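Local coordinates for glutathione transferase (Leptospira interrogans serovar Lai, PDB 3UBK), which binds glutathione and probably transfers it to electrophilic substrates, as other members of the glutathione transferase family do, at residues A[77-85]-A[150-158]. Sequence-based numbering, arbitrary orientation.
Sequences QTPKLIPED and VFTLADCSG. With SO4 (sulfate ion), chain D.
Leu81 O accepts from Leu153 N over 2.8 Å, the hydrogen bond that ties the two backbones directly; an N-H...O angle of 168° shows it to be nearly straight, and the donor lies in the carbonyl plane on a lone pair. A water makes the second link, donating to Lys80 O and Phe151 O at 2.7 Å each. Asp72 in turn fixes the backbone N of Leu81 and Ile82 through its two carboxylate oxygens. Thr152, the N-cap residue, and Asp155 form a capping box: Ala154 N donates to Thr152 OG1 (3.1 Å), while Thr152 N reaches the anti lone pair of Asp155 OD2 (2.9 Å). This N-capping box belongs to the GST C-terminal domain, and here it packs against the linker between helices 64-74 and 86-111, the connection from the thioredoxin-like domain. Apolar contacts flank the polar ones. With CG anti to the backbone N (chi1 -173°), the Phe151 ring presents its CE1 edge to Leu81 CD2 at 3.8 Å, in plane, and receives Pro79 CG obliquely at CD1 (3.6 Å); Asp155 CB sits over one face. Beyond Leu81, Ile82 CD1 runs alongside Leu153 CD2 at 4.2 Å, and Leu68 of helix 64-74 touches both Leu81 and Leu153.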
loop_
_atom_site.group_PDB
_atom_site.type_symbol
_atom_site.label_atom_id
_atom_site.label_comp_id
_atom_site.label_asym_id
_atom_site.label_seq_id
_atom_site.Cartn_x
_atom_site.Cartn_y
_atom_site.Cartn_z
ATOM N N GLN A 77 -17.344 -15.290 -1.994
ATOM C CA GLN A 77 -17.630 -16.082 -3.199
ATOM C C GLN A 77 -16.525 -15.926 -4.237
ATOM O O GLN A 77 -15.814 -14.907 -4.256
ATOM C CB GLN A 77 -18.977 -15.699 -3.821
ATOM C CG GLN A 77 -19.198 -14.192 -4.078
ATOM C CD GLN A 77 -20.020 -13.526 -2.988
ATOM O OE1 GLN A 77 -19.801 -13.759 -1.797
ATOM N NE2 GLN A 77 -20.993 -12.707 -3.395
ATOM N N THR A 78 -16.400 -16.924 -5.110
ATOM C CA THR A 78 -15.305 -16.956 -6.067
ATOM C C THR A 78 -15.303 -15.746 -7.012
ATOM O O THR A 78 -16.349 -15.238 -7.386
ATOM C CB THR A 78 -15.295 -18.285 -6.846
ATOM O OG1 THR A 78 -16.554 -18.475 -7.503
ATOM C CG2 THR A 78 -15.057 -19.445 -5.884
ATOM N N PRO A 79 -14.103 -15.259 -7.378
ATOM C CA PRO A 79 -12.811 -15.745 -6.927
ATOM C C PRO A 79 -12.450 -15.131 -5.590
ATOM O O PRO A 79 -12.863 -13.998 -5.258
ATOM C CB PRO A 79 -11.846 -15.210 -7.990
ATOM C CG PRO A 79 -12.464 -13.880 -8.380
ATOM C CD PRO A 79 -13.965 -14.170 -8.368
ATOM N N LYS A 80 -11.671 -15.883 -4.835
ATOM C CA LYS A 80 -11.063 -15.387 -3.620
ATOM C C LYS A 80 -9.903 -14.485 -4.005
ATOM O O LYS A 80 -8.884 -14.959 -4.527
ATOM C CB LYS A 80 -10.581 -16.580 -2.801
ATOM C CG LYS A 80 -11.760 -17.391 -2.259
ATOM C CD LYS A 80 -11.337 -18.688 -1.604
ATOM C CE LYS A 80 -12.563 -19.534 -1.233
ATOM N NZ LYS A 80 -13.549 -18.801 -0.362
ATOM N N LEU A 81 -10.055 -13.185 -3.779
ATOM C CA LEU A 81 -9.018 -12.243 -4.174
ATOM C C LEU A 81 -7.758 -12.475 -3.358
ATOM O O LEU A 81 -6.655 -12.260 -3.838
ATOM C CB LEU A 81 -9.508 -10.803 -4.027
ATOM C CG LEU A 81 -10.794 -10.514 -4.813
ATOM C CD1 LEU A 81 -11.187 -9.073 -4.610
ATOM C CD2 LEU A 81 -10.595 -10.817 -6.310
ATOM N N ILE A 82 -7.940 -12.939 -2.127
ATOM C CA ILE A 82 -6.836 -13.316 -1.260
ATOM C C ILE A 82 -6.924 -14.819 -1.125
ATOM O O ILE A 82 -7.881 -15.324 -0.533
ATOM C CB ILE A 82 -6.989 -12.719 0.179
ATOM C CG1 ILE A 82 -7.077 -11.189 0.158
ATOM C CG2 ILE A 82 -5.855 -13.181 1.065
ATOM C CD1 ILE A 82 -5.879 -10.517 -0.507
ATOM N N PRO A 83 -5.940 -15.548 -1.672
ATOM C CA PRO A 83 -5.984 -17.005 -1.586
ATOM C C PRO A 83 -6.021 -17.511 -0.152
ATOM O O PRO A 83 -5.486 -16.872 0.762
ATOM C CB PRO A 83 -4.667 -17.432 -2.235
ATOM C CG PRO A 83 -4.350 -16.331 -3.191
ATOM C CD PRO A 83 -4.814 -15.071 -2.499
ATOM N N GLU A 84 -6.631 -18.679 0.031
ATOM C CA GLU A 84 -6.730 -19.305 1.343
ATOM C C GLU A 84 -5.361 -19.735 1.859
ATOM O O GLU A 84 -5.075 -19.624 3.040
ATOM C CB GLU A 84 -7.677 -20.506 1.284
ATOM C CG GLU A 84 -9.140 -20.105 1.050
ATOM C CD GLU A 84 -10.100 -21.293 1.048
ATOM O OE1 GLU A 84 -9.852 -22.264 1.795
ATOM O OE2 GLU A 84 -11.108 -21.248 0.304
ATOM N N ASP A 85 -4.505 -20.215 0.970
ATOM C CA ASP A 85 -3.155 -20.550 1.392
ATOM C C ASP A 85 -2.363 -19.285 1.745
ATOM O O ASP A 85 -2.208 -18.391 0.915
ATOM C CB ASP A 85 -2.427 -21.352 0.321
ATOM C CG ASP A 85 -1.049 -21.805 0.784
ATOM O OD1 ASP A 85 -0.134 -20.963 0.834
ATOM O OD2 ASP A 85 -0.902 -22.996 1.123
ATOM N N VAL A 150 -5.626 -18.994 -11.056
ATOM C CA VAL A 150 -6.912 -18.375 -10.711
ATOM C C VAL A 150 -6.815 -16.855 -10.533
ATOM O O VAL A 150 -5.766 -16.325 -10.182
ATOM C CB VAL A 150 -7.554 -19.001 -9.430
ATOM C CG1 VAL A 150 -8.019 -20.434 -9.707
ATOM C CG2 VAL A 150 -6.576 -18.960 -8.229
ATOM N N PHE A 151 -7.924 -16.167 -10.785
ATOM C CA PHE A 151 -8.008 -14.710 -10.658
ATOM C C PHE A 151 -7.780 -14.352 -9.181
ATOM O O PHE A 151 -8.309 -15.022 -8.299
ATOM C CB PHE A 151 -9.405 -14.278 -11.089
ATOM C CG PHE A 151 -9.606 -12.780 -11.166
ATOM C CD1 PHE A 151 -9.813 -12.025 -10.013
ATOM C CD2 PHE A 151 -9.638 -12.140 -12.394
ATOM C CE1 PHE A 151 -10.031 -10.675 -10.087
ATOM C CE2 PHE A 151 -9.866 -10.784 -12.475
ATOM C CZ PHE A 151 -10.060 -10.045 -11.323
ATOM N N THR A 152 -6.967 -13.333 -8.906
ATOM C CA THR A 152 -6.760 -12.874 -7.525
ATOM C C THR A 152 -6.710 -11.375 -7.483
ATOM O O THR A 152 -6.834 -10.713 -8.514
ATOM C CB THR A 152 -5.422 -13.349 -6.932
ATOM O OG1 THR A 152 -4.347 -12.734 -7.657
ATOM C CG2 THR A 152 -5.299 -14.860 -7.000
ATOM N N LEU A 153 -6.487 -10.837 -6.287
ATOM C CA LEU A 153 -6.272 -9.400 -6.108
ATOM C C LEU A 153 -5.180 -8.882 -7.054
ATOM O O LEU A 153 -5.234 -7.747 -7.542
ATOM C CB LEU A 153 -5.815 -9.129 -4.658
ATOM C CG LEU A 153 -5.308 -7.694 -4.435
ATOM C CD1 LEU A 153 -6.490 -6.721 -4.503
ATOM C CD2 LEU A 153 -4.557 -7.538 -3.101
ATOM N N ALA A 154 -4.152 -9.685 -7.266
ATOM C CA ALA A 154 -3.047 -9.218 -8.096
ATOM C C ALA A 154 -3.484 -8.960 -9.555
ATOM O O ALA A 154 -2.864 -8.163 -10.257
ATOM C CB ALA A 154 -1.881 -10.197 -8.036
ATOM N N ASP A 155 -4.558 -9.615 -10.002
ATOM C CA ASP A 155 -5.075 -9.353 -11.357
ATOM C C ASP A 155 -5.837 -8.042 -11.411
ATOM O O ASP A 155 -5.862 -7.381 -12.437
ATOM C CB ASP A 155 -5.948 -10.512 -11.860
ATOM C CG ASP A 155 -5.154 -11.782 -12.045
ATOM O OD1 ASP A 155 -4.385 -11.851 -13.025
ATOM O OD2 ASP A 155 -5.289 -12.709 -11.219
ATOM N N CYS A 156 -6.476 -7.668 -10.308
ATOM C CA CYS A 156 -7.143 -6.370 -10.253
ATOM C C CYS A 156 -6.100 -5.264 -10.383
ATOM O O CYS A 156 -6.244 -4.334 -11.180
ATOM C CB CYS A 156 -7.897 -6.216 -8.939
ATOM S SG CYS A 156 -9.147 -7.516 -8.647
ATOM N N SER A 157 -5.048 -5.349 -9.586
ATOM C CA SER A 157 -3.967 -4.377 -9.657
ATOM C C SER A 157 -3.225 -4.484 -10.990
ATOM O O SER A 157 -2.957 -3.489 -11.652
ATOM C CB SER A 157 -3.003 -4.573 -8.487
ATOM O OG SER A 157 -3.621 -4.196 -7.274
ATOM N N GLY A 158 -2.910 -5.712 -11.388
ATOM C CA GLY A 158 -2.177 -5.921 -12.634
ATOM C C GLY A 158 -2.886 -5.362 -13.863
ATOM O O GLY A 158 -2.322 -4.547 -14.609
HETATM S S SO4 D . -18.227 -20.220 -4.770
HETATM O O1 SO4 D . -18.778 -18.904 -5.027
HETATM O O2 SO4 D . -17.972 -20.956 -6.012
HETATM O O3 SO4 D . -16.996 -20.051 -4.010
HETATM O O4 SO4 D . -19.193 -20.976 -3.972
HETATM O O HOH W 1 -8.362 -16.843 -6.340
#